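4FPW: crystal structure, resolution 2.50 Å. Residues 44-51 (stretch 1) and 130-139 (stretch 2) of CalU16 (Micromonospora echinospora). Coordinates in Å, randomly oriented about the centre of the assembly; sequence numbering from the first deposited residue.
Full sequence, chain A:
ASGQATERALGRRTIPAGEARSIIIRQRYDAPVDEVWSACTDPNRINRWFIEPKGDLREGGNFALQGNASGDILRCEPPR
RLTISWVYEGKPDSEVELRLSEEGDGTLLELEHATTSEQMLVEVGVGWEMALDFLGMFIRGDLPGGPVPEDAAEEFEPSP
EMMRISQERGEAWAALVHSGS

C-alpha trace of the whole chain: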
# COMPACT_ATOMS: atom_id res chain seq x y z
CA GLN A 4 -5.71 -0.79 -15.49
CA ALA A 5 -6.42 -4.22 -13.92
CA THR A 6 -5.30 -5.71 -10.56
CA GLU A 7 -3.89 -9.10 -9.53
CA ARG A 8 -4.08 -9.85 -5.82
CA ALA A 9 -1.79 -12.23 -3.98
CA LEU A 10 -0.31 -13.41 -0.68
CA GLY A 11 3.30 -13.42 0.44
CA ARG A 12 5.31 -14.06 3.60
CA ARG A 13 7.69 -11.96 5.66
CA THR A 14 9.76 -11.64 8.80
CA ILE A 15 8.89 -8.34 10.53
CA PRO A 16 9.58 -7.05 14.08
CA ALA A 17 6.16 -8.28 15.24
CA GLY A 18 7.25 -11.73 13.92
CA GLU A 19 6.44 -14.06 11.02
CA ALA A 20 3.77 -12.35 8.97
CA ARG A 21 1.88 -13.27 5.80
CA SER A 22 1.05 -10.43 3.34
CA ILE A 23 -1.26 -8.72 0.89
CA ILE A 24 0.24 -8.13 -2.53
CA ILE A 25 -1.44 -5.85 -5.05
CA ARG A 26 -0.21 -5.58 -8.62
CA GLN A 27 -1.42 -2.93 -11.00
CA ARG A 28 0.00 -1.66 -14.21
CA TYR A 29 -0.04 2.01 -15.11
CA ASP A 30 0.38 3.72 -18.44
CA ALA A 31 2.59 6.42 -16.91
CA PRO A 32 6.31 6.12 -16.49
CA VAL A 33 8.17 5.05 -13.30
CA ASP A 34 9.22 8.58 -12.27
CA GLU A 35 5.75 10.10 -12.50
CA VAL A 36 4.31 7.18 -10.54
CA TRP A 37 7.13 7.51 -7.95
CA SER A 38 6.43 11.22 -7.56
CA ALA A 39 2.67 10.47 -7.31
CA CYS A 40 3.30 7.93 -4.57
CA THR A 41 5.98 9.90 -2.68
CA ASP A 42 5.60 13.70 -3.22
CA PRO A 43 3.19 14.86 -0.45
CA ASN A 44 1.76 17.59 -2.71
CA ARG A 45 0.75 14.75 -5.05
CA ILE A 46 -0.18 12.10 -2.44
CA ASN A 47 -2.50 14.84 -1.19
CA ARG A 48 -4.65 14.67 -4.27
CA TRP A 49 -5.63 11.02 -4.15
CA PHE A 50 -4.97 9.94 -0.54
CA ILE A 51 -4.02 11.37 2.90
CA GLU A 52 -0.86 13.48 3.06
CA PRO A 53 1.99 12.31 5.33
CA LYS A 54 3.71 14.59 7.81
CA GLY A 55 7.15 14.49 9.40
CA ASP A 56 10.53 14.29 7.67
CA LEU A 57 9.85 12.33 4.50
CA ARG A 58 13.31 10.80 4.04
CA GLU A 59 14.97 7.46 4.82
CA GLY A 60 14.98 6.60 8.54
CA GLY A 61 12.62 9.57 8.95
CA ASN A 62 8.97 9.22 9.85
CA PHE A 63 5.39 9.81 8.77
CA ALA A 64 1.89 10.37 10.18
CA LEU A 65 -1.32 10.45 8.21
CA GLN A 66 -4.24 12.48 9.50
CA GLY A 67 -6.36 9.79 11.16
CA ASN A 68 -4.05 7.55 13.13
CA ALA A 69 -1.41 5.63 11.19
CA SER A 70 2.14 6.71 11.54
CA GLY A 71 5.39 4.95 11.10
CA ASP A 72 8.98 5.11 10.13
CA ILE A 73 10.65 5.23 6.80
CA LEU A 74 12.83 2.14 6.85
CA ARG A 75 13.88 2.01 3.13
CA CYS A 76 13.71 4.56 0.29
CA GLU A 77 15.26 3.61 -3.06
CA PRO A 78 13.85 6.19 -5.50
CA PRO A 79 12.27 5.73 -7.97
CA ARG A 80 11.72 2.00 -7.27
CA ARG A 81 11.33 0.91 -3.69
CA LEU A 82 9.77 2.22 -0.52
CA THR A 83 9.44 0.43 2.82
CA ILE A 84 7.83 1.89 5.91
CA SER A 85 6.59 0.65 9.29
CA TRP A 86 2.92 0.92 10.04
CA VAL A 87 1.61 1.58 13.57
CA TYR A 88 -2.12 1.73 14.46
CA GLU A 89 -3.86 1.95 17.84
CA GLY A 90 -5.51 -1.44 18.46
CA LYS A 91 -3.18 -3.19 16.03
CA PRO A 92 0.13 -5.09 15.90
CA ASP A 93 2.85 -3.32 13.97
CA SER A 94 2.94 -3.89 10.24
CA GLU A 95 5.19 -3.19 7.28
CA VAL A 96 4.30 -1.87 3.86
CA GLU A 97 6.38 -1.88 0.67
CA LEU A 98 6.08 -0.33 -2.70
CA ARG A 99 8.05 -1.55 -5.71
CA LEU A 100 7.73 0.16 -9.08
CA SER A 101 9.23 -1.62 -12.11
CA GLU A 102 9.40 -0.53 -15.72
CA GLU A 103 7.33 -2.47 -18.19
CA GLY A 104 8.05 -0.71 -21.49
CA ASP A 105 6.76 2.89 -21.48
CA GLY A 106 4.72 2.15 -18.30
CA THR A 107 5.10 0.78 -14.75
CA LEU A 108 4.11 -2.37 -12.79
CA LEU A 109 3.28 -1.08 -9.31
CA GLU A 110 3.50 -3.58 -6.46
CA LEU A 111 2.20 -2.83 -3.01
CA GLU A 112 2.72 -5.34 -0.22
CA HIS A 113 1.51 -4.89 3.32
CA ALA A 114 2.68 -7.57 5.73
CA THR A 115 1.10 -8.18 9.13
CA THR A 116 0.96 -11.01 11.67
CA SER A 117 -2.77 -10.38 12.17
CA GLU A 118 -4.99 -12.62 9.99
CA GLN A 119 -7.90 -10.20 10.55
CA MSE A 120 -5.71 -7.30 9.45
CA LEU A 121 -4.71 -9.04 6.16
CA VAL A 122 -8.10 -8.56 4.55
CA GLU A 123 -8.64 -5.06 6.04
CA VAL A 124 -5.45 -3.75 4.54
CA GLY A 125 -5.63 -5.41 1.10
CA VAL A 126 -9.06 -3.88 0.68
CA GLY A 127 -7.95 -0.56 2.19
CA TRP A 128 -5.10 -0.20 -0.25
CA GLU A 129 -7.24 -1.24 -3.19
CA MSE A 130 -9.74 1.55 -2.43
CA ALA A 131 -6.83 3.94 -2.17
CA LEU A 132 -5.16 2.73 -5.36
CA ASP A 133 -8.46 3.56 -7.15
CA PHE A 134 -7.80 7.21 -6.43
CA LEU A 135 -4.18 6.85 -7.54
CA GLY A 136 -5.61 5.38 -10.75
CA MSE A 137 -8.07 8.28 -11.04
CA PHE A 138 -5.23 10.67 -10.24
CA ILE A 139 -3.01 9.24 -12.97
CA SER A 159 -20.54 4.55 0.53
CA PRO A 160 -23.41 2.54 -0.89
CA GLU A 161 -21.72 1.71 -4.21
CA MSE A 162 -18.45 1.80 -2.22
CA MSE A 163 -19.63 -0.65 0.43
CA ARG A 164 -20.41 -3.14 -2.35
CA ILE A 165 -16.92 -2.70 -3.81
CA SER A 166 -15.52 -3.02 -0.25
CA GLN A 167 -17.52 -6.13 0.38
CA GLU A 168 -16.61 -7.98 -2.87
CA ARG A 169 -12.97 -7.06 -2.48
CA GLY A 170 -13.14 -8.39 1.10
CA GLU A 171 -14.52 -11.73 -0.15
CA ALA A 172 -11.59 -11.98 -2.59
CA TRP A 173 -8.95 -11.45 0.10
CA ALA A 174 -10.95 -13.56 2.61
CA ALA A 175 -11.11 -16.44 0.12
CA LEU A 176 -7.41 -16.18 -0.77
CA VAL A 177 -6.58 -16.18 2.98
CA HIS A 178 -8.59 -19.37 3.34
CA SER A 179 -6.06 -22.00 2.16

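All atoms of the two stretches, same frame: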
# COMPACT_ATOMS: atom_id res chain seq x y z
N ASN A 44 2.65 16.71 -1.94
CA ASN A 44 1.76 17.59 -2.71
C ASN A 44 1.10 16.86 -3.89
O ASN A 44 0.31 17.45 -4.62
CB ASN A 44 2.52 18.80 -3.25
CG ASN A 44 3.00 19.74 -2.15
OD1 ASN A 44 2.27 20.07 -1.22
ND2 ASN A 44 4.25 20.19 -2.27
N ARG A 45 1.45 15.60 -4.10
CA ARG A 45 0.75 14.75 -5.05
C ARG A 45 -0.02 13.63 -4.34
O ARG A 45 -1.12 13.28 -4.76
CB ARG A 45 1.73 14.19 -6.07
CG ARG A 45 2.35 15.26 -6.93
CD ARG A 45 2.83 14.71 -8.26
NE ARG A 45 3.64 15.72 -8.93
CZ ARG A 45 4.51 15.51 -9.91
NH1 ARG A 45 4.72 14.29 -10.40
NH2 ARG A 45 5.17 16.54 -10.42
N ILE A 46 0.55 13.07 -3.27
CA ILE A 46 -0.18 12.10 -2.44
C ILE A 46 -1.46 12.76 -1.90
O ILE A 46 -2.47 12.11 -1.65
CB ILE A 46 0.67 11.59 -1.27
CG1 ILE A 46 1.92 10.84 -1.77
CG2 ILE A 46 -0.12 10.65 -0.38
CD1 ILE A 46 2.98 10.66 -0.70
N ASN A 47 -1.40 14.07 -1.74
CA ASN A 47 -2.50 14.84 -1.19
C ASN A 47 -3.75 14.86 -2.07
O ASN A 47 -4.86 15.10 -1.59
CB ASN A 47 -2.06 16.29 -1.00
CG ASN A 47 -2.29 16.79 0.41
OD1 ASN A 47 -1.93 17.94 0.72
ND2 ASN A 47 -2.91 15.97 1.27
N ARG A 48 -3.55 14.68 -3.37
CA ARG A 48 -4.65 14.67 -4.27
C ARG A 48 -5.49 13.43 -4.03
O ARG A 48 -6.69 13.54 -3.76
CB ARG A 48 -4.17 14.73 -5.72
CG ARG A 48 -3.43 16.02 -6.05
CD ARG A 48 -4.03 16.80 -7.22
NE ARG A 48 -5.44 17.24 -7.12
CZ ARG A 48 -6.09 17.68 -6.03
NH1 ARG A 48 -5.51 17.79 -4.84
NH2 ARG A 48 -7.37 18.02 -6.15
N TRP A 49 -4.87 12.27 -4.08
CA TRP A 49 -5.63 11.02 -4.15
C TRP A 49 -5.76 10.29 -2.82
O TRP A 49 -6.65 9.46 -2.68
CB TRP A 49 -5.03 10.08 -5.21
CG TRP A 49 -3.60 9.72 -5.01
CD1 TRP A 49 -2.52 10.41 -5.44
CD2 TRP A 49 -3.10 8.58 -4.32
NE1 TRP A 49 -1.36 9.77 -5.07
CE2 TRP A 49 -1.69 8.64 -4.38
CE3 TRP A 49 -3.70 7.50 -3.67
CZ2 TRP A 49 -0.88 7.67 -3.79
CZ3 TRP A 49 -2.89 6.53 -3.09
CH2 TRP A 49 -1.49 6.62 -3.16
N PHE A 50 -4.90 10.59 -1.85
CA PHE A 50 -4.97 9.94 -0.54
C PHE A 50 -4.73 10.98 0.56
O PHE A 50 -4.95 12.17 0.34
CB PHE A 50 -3.96 8.77 -0.51
CG PHE A 50 -4.11 7.83 0.68
CD1 PHE A 50 -5.32 7.20 0.96
CD2 PHE A 50 -3.03 7.57 1.51
CE1 PHE A 50 -5.45 6.33 2.03
CE2 PHE A 50 -3.16 6.71 2.59
CZ PHE A 50 -4.36 6.09 2.86
N ILE A 51 -4.36 10.53 1.76
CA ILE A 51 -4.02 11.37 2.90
C ILE A 51 -2.56 11.76 2.89
O ILE A 51 -1.70 10.88 2.88
CB ILE A 51 -4.19 10.60 4.24
CG1 ILE A 51 -5.63 10.08 4.42
CG2 ILE A 51 -3.82 11.50 5.42
CD1 ILE A 51 -5.78 9.07 5.55
N MSE A 130 -8.88 0.35 -2.37
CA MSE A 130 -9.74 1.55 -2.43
C MSE A 130 -8.88 2.74 -2.71
O MSE A 130 -9.21 3.59 -3.54
CB MSE A 130 -10.44 1.81 -1.11
CG MSE A 130 -11.38 0.69 -0.66
SE MSE A 130 -12.91 0.44 -1.90
CE MSE A 130 -13.30 -1.29 -1.13
N ALA A 131 -7.75 2.82 -2.01
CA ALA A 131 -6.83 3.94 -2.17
C ALA A 131 -6.17 3.97 -3.54
O ALA A 131 -6.00 5.05 -4.13
CB ALA A 131 -5.77 3.90 -1.08
N LEU A 132 -5.77 2.80 -4.04
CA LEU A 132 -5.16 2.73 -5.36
C LEU A 132 -6.15 3.11 -6.47
O LEU A 132 -5.72 3.57 -7.53
CB LEU A 132 -4.53 1.35 -5.59
CG LEU A 132 -3.25 1.16 -4.76
CD1 LEU A 132 -2.83 -0.29 -4.74
CD2 LEU A 132 -2.10 2.04 -5.25
N ASP A 133 -7.46 2.99 -6.23
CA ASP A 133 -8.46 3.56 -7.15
C ASP A 133 -8.20 5.03 -7.38
O ASP A 133 -8.21 5.48 -8.53
CB ASP A 133 -9.90 3.43 -6.62
CG ASP A 133 -10.43 2.03 -6.71
OD1 ASP A 133 -9.72 1.13 -7.21
OD2 ASP A 133 -11.57 1.82 -6.28
N PHE A 134 -7.97 5.77 -6.31
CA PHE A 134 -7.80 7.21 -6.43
C PHE A 134 -6.43 7.57 -7.02
O PHE A 134 -6.30 8.57 -7.73
CB PHE A 134 -8.14 7.92 -5.11
CG PHE A 134 -9.62 7.90 -4.82
CD1 PHE A 134 -10.43 8.97 -5.15
CD2 PHE A 134 -10.22 6.76 -4.28
CE1 PHE A 134 -11.80 8.93 -4.92
CE2 PHE A 134 -11.59 6.71 -4.05
CZ PHE A 134 -12.38 7.79 -4.37
N LEU A 135 -5.42 6.74 -6.78
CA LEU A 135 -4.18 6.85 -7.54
C LEU A 135 -4.50 6.71 -9.03
O LEU A 135 -4.19 7.59 -9.83
CB LEU A 135 -3.17 5.80 -7.10
CG LEU A 135 -1.91 5.68 -7.96
CD1 LEU A 135 -1.16 7.01 -8.07
CD2 LEU A 135 -1.00 4.61 -7.39
N GLY A 136 -5.16 5.61 -9.39
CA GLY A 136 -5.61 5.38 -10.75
C GLY A 136 -6.32 6.59 -11.31
O GLY A 136 -5.91 7.10 -12.36
N MSE A 137 -7.37 7.05 -10.63
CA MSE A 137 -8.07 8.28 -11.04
C MSE A 137 -7.10 9.44 -11.20
O MSE A 137 -7.21 10.23 -12.14
CB MSE A 137 -9.11 8.70 -10.00
CG MSE A 137 -10.33 7.81 -9.91
SE MSE A 137 -11.66 8.62 -9.01
CE MSE A 137 -12.42 7.18 -8.25
N PHE A 138 -6.16 9.55 -10.26
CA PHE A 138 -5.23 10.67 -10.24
C PHE A 138 -4.31 10.63 -11.45
O PHE A 138 -4.15 11.64 -12.14
CB PHE A 138 -4.42 10.66 -8.95
CG PHE A 138 -3.30 11.65 -8.92
CD1 PHE A 138 -3.53 12.99 -9.16
CD2 PHE A 138 -2.00 11.24 -8.62
CE1 PHE A 138 -2.50 13.91 -9.12
CE2 PHE A 138 -0.97 12.16 -8.57
CZ PHE A 138 -1.22 13.49 -8.82
N ILE A 139 -3.74 9.46 -11.72
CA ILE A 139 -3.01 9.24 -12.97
C ILE A 139 -4.02 9.19 -14.11
O ILE A 139 -3.87 9.90 -15.11
CB ILE A 139 -2.17 7.94 -12.95
CG1 ILE A 139 -1.06 8.05 -11.90
CG2 ILE A 139 -1.55 7.66 -14.33
CD1 ILE A 139 -0.48 6.71 -11.51

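Two segments far apart in sequence pack here mainly by side-chain contacts, some of them against main-chain atoms, and no hydrogen bond crosses between them. Their axes approach to 9.4 Å, and their N-to-C directions differ by 112°, so the helices cross steeply and share a compact patch rather than a long seam. The contact buries 420 Å², both sides summed. The backbones come nearest at Trp49 and Phe134, whose CA atoms lie 4.9 Å apart. Each backbone is held by hydrogen bonds within its own stretch: Phe50 N to Ile46 O in stretch 1, and in stretch 2 bonds such as Phe138 N to Phe134 O and Leu135 N to Ala131 O.

Along stretch 1, Asn44 is out of reach, and the first contact comes from Arg45. Its carbonyl lies over one face of the Phe138 ring, with Arg45 O 4.0 Å from Phe138 CE2, and its CB is 4.1 Å from Phe138 CZ. The guanidinium group extends beyond the contact, so the charge need not be buried. Ile46 points away from stretch 2 and is buried on another side of its helix, as suits a branched aliphatic residue; Asn47 does not reach across.

Arg48 turns toward stretch 2 and offers methylenes to the same ring. Arg48 CD is 3.8 Å from Phe138 CE1, and its CB makes an off-centre CH-pi contact, 4.3 Å from the centroid of the Phe138 ring. A long aliphatic stem that ends in a charge suits this exposed position.

Trp49 is the centrepiece, with 136 Å² covered by stretch 2. Its chi1 is near +60° (p), and its broad indole spans the successive turns that carry Ala131, Leu135 and Phe138. Leu135 CB sits over the face of the six-membered ring, 3.9 Å from its centroid, in a CH-pi contact. The five-membered ring runs nearly parallel to the Phe138 ring, at 25°, but the two are slid apart and barely overlap; their nearest atoms, Trp49 CD1 and Phe138 CD2, are 3.3 Å apart. Close to the helix backbone, Trp49 CB lies 3.2 Å from Phe134 O and 3.8 Å from Phe134 CB, and Trp49 CE3 lies 3.4 Å from Ala131 O. The polar NE1 is hydrogen-bonded elsewhere in the structure, leaving the hydrocarbon surface for packing.

Phe50 closes the contact, its CD1 3.9 Å from Ala131 CB. The small methyl of Ala131 also lies 4.4 Å from Trp49 CZ3, so one compact residue serves two aromatic neighbours. Ile51 is already out of reach.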